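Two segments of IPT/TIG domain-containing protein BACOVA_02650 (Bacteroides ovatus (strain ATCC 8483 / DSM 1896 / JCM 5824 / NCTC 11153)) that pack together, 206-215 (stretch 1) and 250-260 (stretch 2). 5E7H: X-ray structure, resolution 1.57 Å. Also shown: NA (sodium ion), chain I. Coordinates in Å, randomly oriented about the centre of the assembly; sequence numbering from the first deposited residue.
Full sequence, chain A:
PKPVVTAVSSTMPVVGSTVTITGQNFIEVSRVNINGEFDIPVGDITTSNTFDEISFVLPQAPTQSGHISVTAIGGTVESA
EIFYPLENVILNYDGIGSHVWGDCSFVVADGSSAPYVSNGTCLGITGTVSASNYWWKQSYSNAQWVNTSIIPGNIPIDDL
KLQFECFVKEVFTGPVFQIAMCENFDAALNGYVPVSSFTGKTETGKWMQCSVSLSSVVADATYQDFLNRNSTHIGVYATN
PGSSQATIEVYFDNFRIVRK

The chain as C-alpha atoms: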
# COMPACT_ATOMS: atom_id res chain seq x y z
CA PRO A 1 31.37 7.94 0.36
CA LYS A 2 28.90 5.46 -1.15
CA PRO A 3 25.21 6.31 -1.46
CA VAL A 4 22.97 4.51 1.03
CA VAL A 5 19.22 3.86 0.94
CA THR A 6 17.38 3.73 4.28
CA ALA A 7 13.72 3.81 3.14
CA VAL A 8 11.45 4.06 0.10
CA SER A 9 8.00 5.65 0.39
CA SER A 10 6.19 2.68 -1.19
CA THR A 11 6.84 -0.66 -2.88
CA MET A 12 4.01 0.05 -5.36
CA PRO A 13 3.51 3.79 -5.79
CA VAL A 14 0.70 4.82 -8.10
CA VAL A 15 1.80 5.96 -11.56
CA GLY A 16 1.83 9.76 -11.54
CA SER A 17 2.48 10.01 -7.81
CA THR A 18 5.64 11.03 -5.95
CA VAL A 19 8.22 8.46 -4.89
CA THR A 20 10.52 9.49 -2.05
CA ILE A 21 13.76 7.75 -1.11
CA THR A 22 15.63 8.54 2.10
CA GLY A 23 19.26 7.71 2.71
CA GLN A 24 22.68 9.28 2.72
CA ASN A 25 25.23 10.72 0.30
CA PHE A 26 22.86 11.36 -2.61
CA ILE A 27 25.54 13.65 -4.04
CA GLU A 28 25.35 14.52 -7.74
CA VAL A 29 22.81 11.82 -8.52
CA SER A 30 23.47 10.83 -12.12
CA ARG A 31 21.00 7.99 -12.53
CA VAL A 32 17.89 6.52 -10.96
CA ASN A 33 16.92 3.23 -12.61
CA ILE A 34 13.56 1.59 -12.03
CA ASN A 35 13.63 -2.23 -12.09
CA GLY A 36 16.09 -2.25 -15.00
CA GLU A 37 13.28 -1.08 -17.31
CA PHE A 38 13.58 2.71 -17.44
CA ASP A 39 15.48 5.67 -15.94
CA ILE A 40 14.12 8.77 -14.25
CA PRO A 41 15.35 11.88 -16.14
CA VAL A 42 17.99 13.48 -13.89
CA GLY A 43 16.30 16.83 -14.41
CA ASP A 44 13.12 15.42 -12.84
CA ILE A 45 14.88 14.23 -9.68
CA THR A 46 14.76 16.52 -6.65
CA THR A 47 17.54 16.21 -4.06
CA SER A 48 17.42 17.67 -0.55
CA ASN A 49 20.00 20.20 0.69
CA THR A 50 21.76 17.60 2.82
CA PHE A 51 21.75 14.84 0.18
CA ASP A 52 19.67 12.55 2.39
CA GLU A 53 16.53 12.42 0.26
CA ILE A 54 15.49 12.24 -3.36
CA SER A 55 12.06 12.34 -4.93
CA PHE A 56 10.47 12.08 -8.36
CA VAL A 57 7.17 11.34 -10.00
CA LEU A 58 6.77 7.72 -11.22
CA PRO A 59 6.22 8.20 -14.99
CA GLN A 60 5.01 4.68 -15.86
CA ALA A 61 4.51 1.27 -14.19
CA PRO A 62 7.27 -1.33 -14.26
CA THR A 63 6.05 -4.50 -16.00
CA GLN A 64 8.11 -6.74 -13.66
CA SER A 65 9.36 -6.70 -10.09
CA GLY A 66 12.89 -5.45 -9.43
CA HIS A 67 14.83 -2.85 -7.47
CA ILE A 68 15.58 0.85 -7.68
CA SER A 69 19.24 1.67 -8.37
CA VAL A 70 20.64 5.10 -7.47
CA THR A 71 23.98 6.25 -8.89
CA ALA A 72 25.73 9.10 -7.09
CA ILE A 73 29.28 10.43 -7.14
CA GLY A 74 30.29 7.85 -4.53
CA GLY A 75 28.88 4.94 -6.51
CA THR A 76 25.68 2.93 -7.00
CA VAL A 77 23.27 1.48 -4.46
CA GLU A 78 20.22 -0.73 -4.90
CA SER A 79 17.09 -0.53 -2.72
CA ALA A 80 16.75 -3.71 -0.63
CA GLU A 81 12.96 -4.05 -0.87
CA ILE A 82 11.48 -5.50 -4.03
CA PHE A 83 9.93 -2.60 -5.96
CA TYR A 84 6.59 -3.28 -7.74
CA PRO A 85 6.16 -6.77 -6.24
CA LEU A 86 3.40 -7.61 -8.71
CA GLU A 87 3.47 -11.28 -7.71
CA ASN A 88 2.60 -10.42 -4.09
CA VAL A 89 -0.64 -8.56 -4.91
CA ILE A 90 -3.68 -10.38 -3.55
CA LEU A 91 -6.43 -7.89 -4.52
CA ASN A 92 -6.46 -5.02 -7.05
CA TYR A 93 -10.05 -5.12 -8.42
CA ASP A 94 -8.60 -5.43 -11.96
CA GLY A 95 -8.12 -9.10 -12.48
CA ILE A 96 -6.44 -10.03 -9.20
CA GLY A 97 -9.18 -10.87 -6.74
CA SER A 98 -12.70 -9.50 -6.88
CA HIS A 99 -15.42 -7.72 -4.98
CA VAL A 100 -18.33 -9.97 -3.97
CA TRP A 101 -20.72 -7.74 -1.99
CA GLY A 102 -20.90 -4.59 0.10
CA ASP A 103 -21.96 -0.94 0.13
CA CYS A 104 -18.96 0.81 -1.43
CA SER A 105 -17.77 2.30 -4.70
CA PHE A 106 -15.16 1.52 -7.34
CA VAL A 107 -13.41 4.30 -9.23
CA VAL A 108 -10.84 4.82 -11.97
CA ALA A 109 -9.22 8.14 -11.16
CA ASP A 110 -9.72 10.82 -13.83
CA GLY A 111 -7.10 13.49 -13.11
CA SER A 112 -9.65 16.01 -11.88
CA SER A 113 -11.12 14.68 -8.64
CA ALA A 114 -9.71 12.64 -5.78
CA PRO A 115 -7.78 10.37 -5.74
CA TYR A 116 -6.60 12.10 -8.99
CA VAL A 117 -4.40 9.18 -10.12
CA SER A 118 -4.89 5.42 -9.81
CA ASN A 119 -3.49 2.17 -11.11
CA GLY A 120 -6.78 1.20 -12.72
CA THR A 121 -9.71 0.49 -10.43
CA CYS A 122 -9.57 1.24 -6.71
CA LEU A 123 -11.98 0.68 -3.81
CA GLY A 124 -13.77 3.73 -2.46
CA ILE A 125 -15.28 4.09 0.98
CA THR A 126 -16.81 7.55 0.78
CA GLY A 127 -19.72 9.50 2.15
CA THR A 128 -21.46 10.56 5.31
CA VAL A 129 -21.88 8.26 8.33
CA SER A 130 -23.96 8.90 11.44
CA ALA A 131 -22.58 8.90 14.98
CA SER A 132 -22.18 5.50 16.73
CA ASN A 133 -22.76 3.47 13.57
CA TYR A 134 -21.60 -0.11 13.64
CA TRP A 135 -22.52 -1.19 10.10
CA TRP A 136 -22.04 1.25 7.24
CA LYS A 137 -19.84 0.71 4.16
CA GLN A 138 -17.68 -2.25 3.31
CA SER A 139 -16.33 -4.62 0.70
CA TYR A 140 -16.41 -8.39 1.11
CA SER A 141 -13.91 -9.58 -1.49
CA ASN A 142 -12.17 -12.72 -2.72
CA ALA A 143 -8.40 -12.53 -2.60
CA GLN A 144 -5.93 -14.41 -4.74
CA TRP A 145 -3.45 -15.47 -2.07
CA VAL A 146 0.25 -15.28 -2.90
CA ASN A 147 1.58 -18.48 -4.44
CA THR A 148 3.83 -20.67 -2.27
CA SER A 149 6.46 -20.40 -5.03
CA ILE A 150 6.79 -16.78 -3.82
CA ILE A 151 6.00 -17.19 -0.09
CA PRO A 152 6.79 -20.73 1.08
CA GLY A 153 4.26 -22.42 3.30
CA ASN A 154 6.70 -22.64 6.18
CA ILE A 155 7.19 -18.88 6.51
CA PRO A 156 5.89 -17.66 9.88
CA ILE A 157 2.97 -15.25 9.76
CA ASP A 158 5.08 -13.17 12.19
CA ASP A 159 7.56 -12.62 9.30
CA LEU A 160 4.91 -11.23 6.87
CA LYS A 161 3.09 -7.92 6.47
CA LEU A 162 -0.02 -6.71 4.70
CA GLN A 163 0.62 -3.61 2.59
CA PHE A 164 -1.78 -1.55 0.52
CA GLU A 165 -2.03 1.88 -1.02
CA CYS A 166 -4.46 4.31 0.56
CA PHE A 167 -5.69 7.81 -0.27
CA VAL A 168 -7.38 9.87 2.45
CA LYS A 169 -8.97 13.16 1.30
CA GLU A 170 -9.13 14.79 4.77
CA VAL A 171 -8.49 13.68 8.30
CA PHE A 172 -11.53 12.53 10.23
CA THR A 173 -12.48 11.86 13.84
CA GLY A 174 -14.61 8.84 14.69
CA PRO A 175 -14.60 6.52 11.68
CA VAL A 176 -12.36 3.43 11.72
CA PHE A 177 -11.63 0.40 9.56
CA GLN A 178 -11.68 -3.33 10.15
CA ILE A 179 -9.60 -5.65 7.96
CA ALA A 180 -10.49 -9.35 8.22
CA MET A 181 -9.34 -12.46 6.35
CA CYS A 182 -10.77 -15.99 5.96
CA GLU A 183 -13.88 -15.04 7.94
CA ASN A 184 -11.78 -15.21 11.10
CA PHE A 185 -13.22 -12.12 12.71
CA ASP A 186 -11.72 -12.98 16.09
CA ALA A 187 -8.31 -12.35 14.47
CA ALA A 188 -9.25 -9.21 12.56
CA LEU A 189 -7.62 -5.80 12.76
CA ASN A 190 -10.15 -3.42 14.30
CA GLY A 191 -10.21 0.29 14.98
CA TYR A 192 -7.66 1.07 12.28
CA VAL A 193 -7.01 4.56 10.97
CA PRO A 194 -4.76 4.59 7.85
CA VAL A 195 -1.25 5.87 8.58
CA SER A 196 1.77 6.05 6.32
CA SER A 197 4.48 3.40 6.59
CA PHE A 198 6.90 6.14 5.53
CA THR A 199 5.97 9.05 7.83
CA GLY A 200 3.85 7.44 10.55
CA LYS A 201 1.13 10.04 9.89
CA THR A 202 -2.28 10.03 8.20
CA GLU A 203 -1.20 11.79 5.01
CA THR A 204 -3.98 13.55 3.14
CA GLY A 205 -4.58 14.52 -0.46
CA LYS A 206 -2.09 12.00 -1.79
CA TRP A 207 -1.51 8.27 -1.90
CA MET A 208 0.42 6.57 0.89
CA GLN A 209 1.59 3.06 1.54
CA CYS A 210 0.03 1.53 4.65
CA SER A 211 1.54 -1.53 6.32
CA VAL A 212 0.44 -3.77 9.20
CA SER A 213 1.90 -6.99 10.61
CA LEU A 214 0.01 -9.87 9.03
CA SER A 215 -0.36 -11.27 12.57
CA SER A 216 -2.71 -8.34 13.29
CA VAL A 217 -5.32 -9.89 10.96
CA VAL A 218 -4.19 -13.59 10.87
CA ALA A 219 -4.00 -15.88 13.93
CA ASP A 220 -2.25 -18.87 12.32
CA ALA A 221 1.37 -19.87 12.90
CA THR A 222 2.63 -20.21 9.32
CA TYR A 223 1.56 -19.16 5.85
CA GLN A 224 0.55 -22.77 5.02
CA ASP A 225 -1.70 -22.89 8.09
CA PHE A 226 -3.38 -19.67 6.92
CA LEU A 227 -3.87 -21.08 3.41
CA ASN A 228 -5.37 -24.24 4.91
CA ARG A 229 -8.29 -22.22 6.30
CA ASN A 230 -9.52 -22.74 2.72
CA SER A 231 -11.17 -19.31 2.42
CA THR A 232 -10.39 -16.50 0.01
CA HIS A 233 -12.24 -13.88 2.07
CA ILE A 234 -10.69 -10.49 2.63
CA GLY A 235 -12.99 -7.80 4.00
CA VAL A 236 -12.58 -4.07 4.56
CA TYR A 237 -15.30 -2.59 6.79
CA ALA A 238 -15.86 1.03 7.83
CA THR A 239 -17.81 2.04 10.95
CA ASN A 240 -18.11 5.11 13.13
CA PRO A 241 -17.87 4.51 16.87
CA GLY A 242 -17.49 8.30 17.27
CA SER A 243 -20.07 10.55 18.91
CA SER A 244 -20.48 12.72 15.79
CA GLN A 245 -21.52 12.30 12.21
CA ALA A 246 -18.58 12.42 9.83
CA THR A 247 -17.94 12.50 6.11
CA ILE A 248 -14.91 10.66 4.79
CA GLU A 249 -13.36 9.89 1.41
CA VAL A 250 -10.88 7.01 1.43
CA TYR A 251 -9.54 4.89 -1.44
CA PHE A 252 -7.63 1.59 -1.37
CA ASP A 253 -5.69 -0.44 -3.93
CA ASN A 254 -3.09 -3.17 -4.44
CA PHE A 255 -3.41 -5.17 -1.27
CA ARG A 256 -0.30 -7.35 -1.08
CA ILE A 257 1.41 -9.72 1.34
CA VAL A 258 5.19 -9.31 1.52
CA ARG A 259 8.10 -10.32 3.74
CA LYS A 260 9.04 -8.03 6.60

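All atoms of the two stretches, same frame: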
# COMPACT_ATOMS: atom_id res chain seq x y z
N LYS A 206 -3.04 12.75 -0.98
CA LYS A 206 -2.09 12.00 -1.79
C LYS A 206 -2.10 10.56 -1.36
O LYS A 206 -2.58 10.23 -0.28
CB LYS A 206 -0.68 12.59 -1.66
CG LYS A 206 -0.11 12.52 -0.26
CD LYS A 206 1.21 13.29 -0.19
CE LYS A 206 1.75 13.33 1.22
NZ LYS A 206 3.06 14.05 1.27
N TRP A 207 -1.63 9.68 -2.24
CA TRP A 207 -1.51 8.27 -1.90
C TRP A 207 -0.39 8.02 -0.90
O TRP A 207 0.66 8.69 -0.94
CB TRP A 207 -1.25 7.45 -3.14
CG TRP A 207 -2.44 7.28 -4.06
CD1 TRP A 207 -2.71 8.02 -5.18
CD2 TRP A 207 -3.49 6.30 -3.96
NE1 TRP A 207 -3.87 7.57 -5.77
CE2 TRP A 207 -4.36 6.52 -5.04
CE3 TRP A 207 -3.77 5.28 -3.05
CZ2 TRP A 207 -5.49 5.75 -5.25
CZ3 TRP A 207 -4.91 4.50 -3.26
CH2 TRP A 207 -5.75 4.74 -4.36
N MET A 208 -0.62 7.06 -0.01
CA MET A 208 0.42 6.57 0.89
C MET A 208 0.40 5.05 0.90
O MET A 208 -0.64 4.42 0.59
CB MET A 208 0.23 7.10 2.31
CG MET A 208 -1.13 6.84 2.87
SD MET A 208 -1.26 7.40 4.59
CE MET A 208 -3.02 7.20 4.84
N GLN A 209 1.54 4.47 1.24
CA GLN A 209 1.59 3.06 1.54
C GLN A 209 1.28 2.86 3.01
O GLN A 209 1.88 3.50 3.87
CB GLN A 209 2.95 2.48 1.21
CG GLN A 209 3.09 1.02 1.64
CD GLN A 209 4.46 0.46 1.27
OE1 GLN A 209 4.64 -0.16 0.22
NE2 GLN A 209 5.43 0.74 2.10
N CYS A 210 0.34 1.96 3.30
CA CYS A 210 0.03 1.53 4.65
C CYS A 210 0.53 0.10 4.82
O CYS A 210 0.47 -0.69 3.88
CB CYS A 210 -1.46 1.56 4.91
SG CYS A 210 -2.21 3.20 4.72
N SER A 211 0.98 -0.23 6.02
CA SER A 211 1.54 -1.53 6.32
C SER A 211 1.13 -1.95 7.72
O SER A 211 1.22 -1.15 8.65
CB SER A 211 3.08 -1.48 6.23
OG SER A 211 3.64 -2.77 6.32
N VAL A 212 0.65 -3.19 7.86
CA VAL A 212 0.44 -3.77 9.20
C VAL A 212 1.05 -5.17 9.27
O VAL A 212 1.13 -5.86 8.26
CB VAL A 212 -1.05 -3.84 9.58
CG1 VAL A 212 -1.66 -2.44 9.64
CG2 VAL A 212 -1.84 -4.71 8.62
N SER A 213 1.48 -5.60 10.46
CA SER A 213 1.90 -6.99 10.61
C SER A 213 0.75 -7.90 10.19
O SER A 213 -0.41 -7.68 10.54
CB SER A 213 2.31 -7.30 12.04
OG SER A 213 3.50 -6.63 12.38
N LEU A 214 1.07 -8.96 9.43
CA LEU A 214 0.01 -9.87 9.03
C LEU A 214 -0.59 -10.56 10.25
O LEU A 214 -1.76 -10.93 10.23
CB LEU A 214 0.53 -10.90 8.02
CG LEU A 214 -0.53 -11.80 7.36
CD1 LEU A 214 -1.57 -10.97 6.59
CD2 LEU A 214 0.12 -12.82 6.41
N SER A 215 0.17 -10.69 11.34
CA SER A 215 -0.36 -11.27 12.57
C SER A 215 -1.49 -10.43 13.19
O SER A 215 -2.21 -10.93 14.06
CB SER A 215 0.77 -11.45 13.59
OG SER A 215 1.34 -10.21 13.97
N VAL A 250 -12.08 7.84 1.30
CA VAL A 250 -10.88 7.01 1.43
C VAL A 250 -10.86 6.00 0.30
O VAL A 250 -11.88 5.37 0.01
CB VAL A 250 -10.85 6.28 2.78
CG1 VAL A 250 -9.56 5.46 2.94
CG2 VAL A 250 -11.00 7.28 3.93
N TYR A 251 -9.71 5.86 -0.35
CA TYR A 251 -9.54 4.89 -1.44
C TYR A 251 -8.44 3.91 -1.10
O TYR A 251 -7.50 4.27 -0.39
CB TYR A 251 -9.21 5.59 -2.79
CG TYR A 251 -10.28 6.60 -3.17
CD1 TYR A 251 -11.44 6.20 -3.81
CD2 TYR A 251 -10.16 7.93 -2.81
CE1 TYR A 251 -12.44 7.10 -4.11
CE2 TYR A 251 -11.15 8.84 -3.11
CZ TYR A 251 -12.29 8.42 -3.75
OH TYR A 251 -13.32 9.29 -4.05
N PHE A 252 -8.59 2.68 -1.59
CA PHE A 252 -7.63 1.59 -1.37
C PHE A 252 -7.28 0.88 -2.66
O PHE A 252 -8.13 0.71 -3.53
CB PHE A 252 -8.20 0.52 -0.42
CG PHE A 252 -8.65 1.01 0.93
CD1 PHE A 252 -9.90 1.57 1.11
CD2 PHE A 252 -7.84 0.84 2.04
CE1 PHE A 252 -10.31 2.00 2.38
CE2 PHE A 252 -8.26 1.26 3.29
CZ PHE A 252 -9.50 1.83 3.45
N ASP A 253 -6.04 0.41 -2.79
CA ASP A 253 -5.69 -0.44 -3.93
C ASP A 253 -4.48 -1.32 -3.60
O ASP A 253 -3.74 -1.06 -2.66
CB ASP A 253 -5.39 0.41 -5.16
CG ASP A 253 -5.63 -0.30 -6.47
OD1 ASP A 253 -5.98 -1.48 -6.53
OD2 ASP A 253 -5.44 0.37 -7.52
N ASN A 254 -4.31 -2.35 -4.42
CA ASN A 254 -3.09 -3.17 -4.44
C ASN A 254 -2.73 -3.75 -3.08
O ASN A 254 -1.59 -3.66 -2.60
CB ASN A 254 -1.92 -2.38 -5.02
CG ASN A 254 -2.03 -2.27 -6.51
OD1 ASN A 254 -2.45 -3.22 -7.19
ND2 ASN A 254 -1.66 -1.12 -7.04
N PHE A 255 -3.70 -4.39 -2.46
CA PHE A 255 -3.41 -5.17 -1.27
C PHE A 255 -2.41 -6.25 -1.65
O PHE A 255 -2.56 -6.90 -2.69
CB PHE A 255 -4.68 -5.81 -0.69
CG PHE A 255 -5.68 -4.81 -0.16
CD1 PHE A 255 -5.65 -4.43 1.18
CD2 PHE A 255 -6.66 -4.26 -0.99
CE1 PHE A 255 -6.57 -3.50 1.67
CE2 PHE A 255 -7.57 -3.32 -0.50
CZ PHE A 255 -7.51 -2.95 0.83
N ARG A 256 -1.41 -6.45 -0.78
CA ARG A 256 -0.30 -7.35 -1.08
C ARG A 256 0.28 -7.87 0.23
O ARG A 256 0.28 -7.17 1.25
CB ARG A 256 0.75 -6.62 -1.93
CG ARG A 256 1.27 -5.32 -1.33
CD ARG A 256 1.88 -4.42 -2.42
NE ARG A 256 2.41 -3.16 -1.91
CZ ARG A 256 1.80 -1.98 -1.96
NH1 ARG A 256 0.58 -1.84 -2.43
NH2 ARG A 256 2.46 -0.91 -1.51
N ILE A 257 0.76 -9.10 0.19
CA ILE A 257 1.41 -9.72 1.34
C ILE A 257 2.87 -9.89 0.98
O ILE A 257 3.19 -10.54 -0.01
CB ILE A 257 0.79 -11.09 1.71
CG1 ILE A 257 -0.66 -10.89 2.15
CG2 ILE A 257 1.60 -11.76 2.80
CD1 ILE A 257 -1.43 -12.18 2.37
N VAL A 258 3.75 -9.29 1.79
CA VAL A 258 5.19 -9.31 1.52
C VAL A 258 5.97 -9.69 2.76
O VAL A 258 5.43 -9.66 3.87
CB VAL A 258 5.68 -7.94 1.00
CG1 VAL A 258 5.00 -7.56 -0.29
CG2 VAL A 258 5.45 -6.85 2.03
N ARG A 259 7.24 -10.03 2.59
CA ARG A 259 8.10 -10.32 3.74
C ARG A 259 8.43 -9.03 4.48
O ARG A 259 8.63 -7.98 3.87
CB ARG A 259 9.38 -11.00 3.29
CG ARG A 259 9.16 -12.39 2.77
CD ARG A 259 10.43 -12.93 2.14
NE ARG A 259 10.34 -14.37 1.92
CZ ARG A 259 9.67 -14.94 0.92
NH1 ARG A 259 9.01 -14.22 0.02
NH2 ARG A 259 9.68 -16.26 0.82
N LYS A 260 8.51 -9.12 5.80
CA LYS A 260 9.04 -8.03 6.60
C LYS A 260 10.51 -7.83 6.30
O LYS A 260 11.21 -8.78 5.93
CB LYS A 260 8.85 -8.32 8.08
CG LYS A 260 7.41 -8.21 8.56
CD LYS A 260 7.35 -8.38 10.07
CE LYS A 260 5.92 -8.36 10.57
NZ LYS A 260 5.86 -8.56 12.05
OXT LYS A 260 11.03 -6.72 6.42
NA NA I . -6.16 -1.34 -9.16
O HOH W 1 3.14 -10.49 11.28
O HOH W 2 4.09 -10.07 13.93
O HOH W 3 -3.63 -1.94 -9.45

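Strands that cross at a distance, rather than pairing edge to edge, must meet through their side chains, and the contact in BACOVA_02650 illustrates how rotamers close such a gap. Strands 207-213 and 250-259 run at 60° to one another with axes no nearer than 9.1 Å, and no backbone hydrogen bond joins them. Several of the residues that bridge them leave the backbone sideways and rely on chi angles to reach across.

Trp207 is the bulkiest example. With chi1 at -73° (m) and chi2 at 97°, the far end of its six-membered ring reaches the second strand, placing Trp207 CH2 3.9 Å from Tyr251 CB, while Trp207 CZ3 lies 3.9 Å from Tyr251 O. Tyr251 begins by pointing toward Trp207, but its m rotamer carries the phenol away, so that the indole meets the base of the side chain and the adjoining backbone.

Near the middle, two extended chains meet. Gln209 is t at both chi1 and chi2, and Arg256, after a p turn at chi1, is t at chi2 and chi3. Their ends converge in a hydrogen bond from Arg256 NH2 to Gln209 OE1 (2.9 Å), with the oxygen near the guanidinium plane, where the N-H groups point. The same p turn brings the guanidinium back along its own strand, where Arg256 NH1 donates to Asn254 O (2.8 Å).

Farther along, Leu214 (t, p) points toward Ile257 (m, t), and the methyls Leu214 CD2 and Ile257 CG2 pack at 4.0 Å. At the chain terminus Lys260, m at chi1 and t thereafter, is stretched out so that Lys260 NZ donates to Ser213 OG (3.1 Å). Water 2 extends this link, accepting from Lys260 NZ (3.0 Å) and hydrogen-bonding Ser215 OG (2.8 Å).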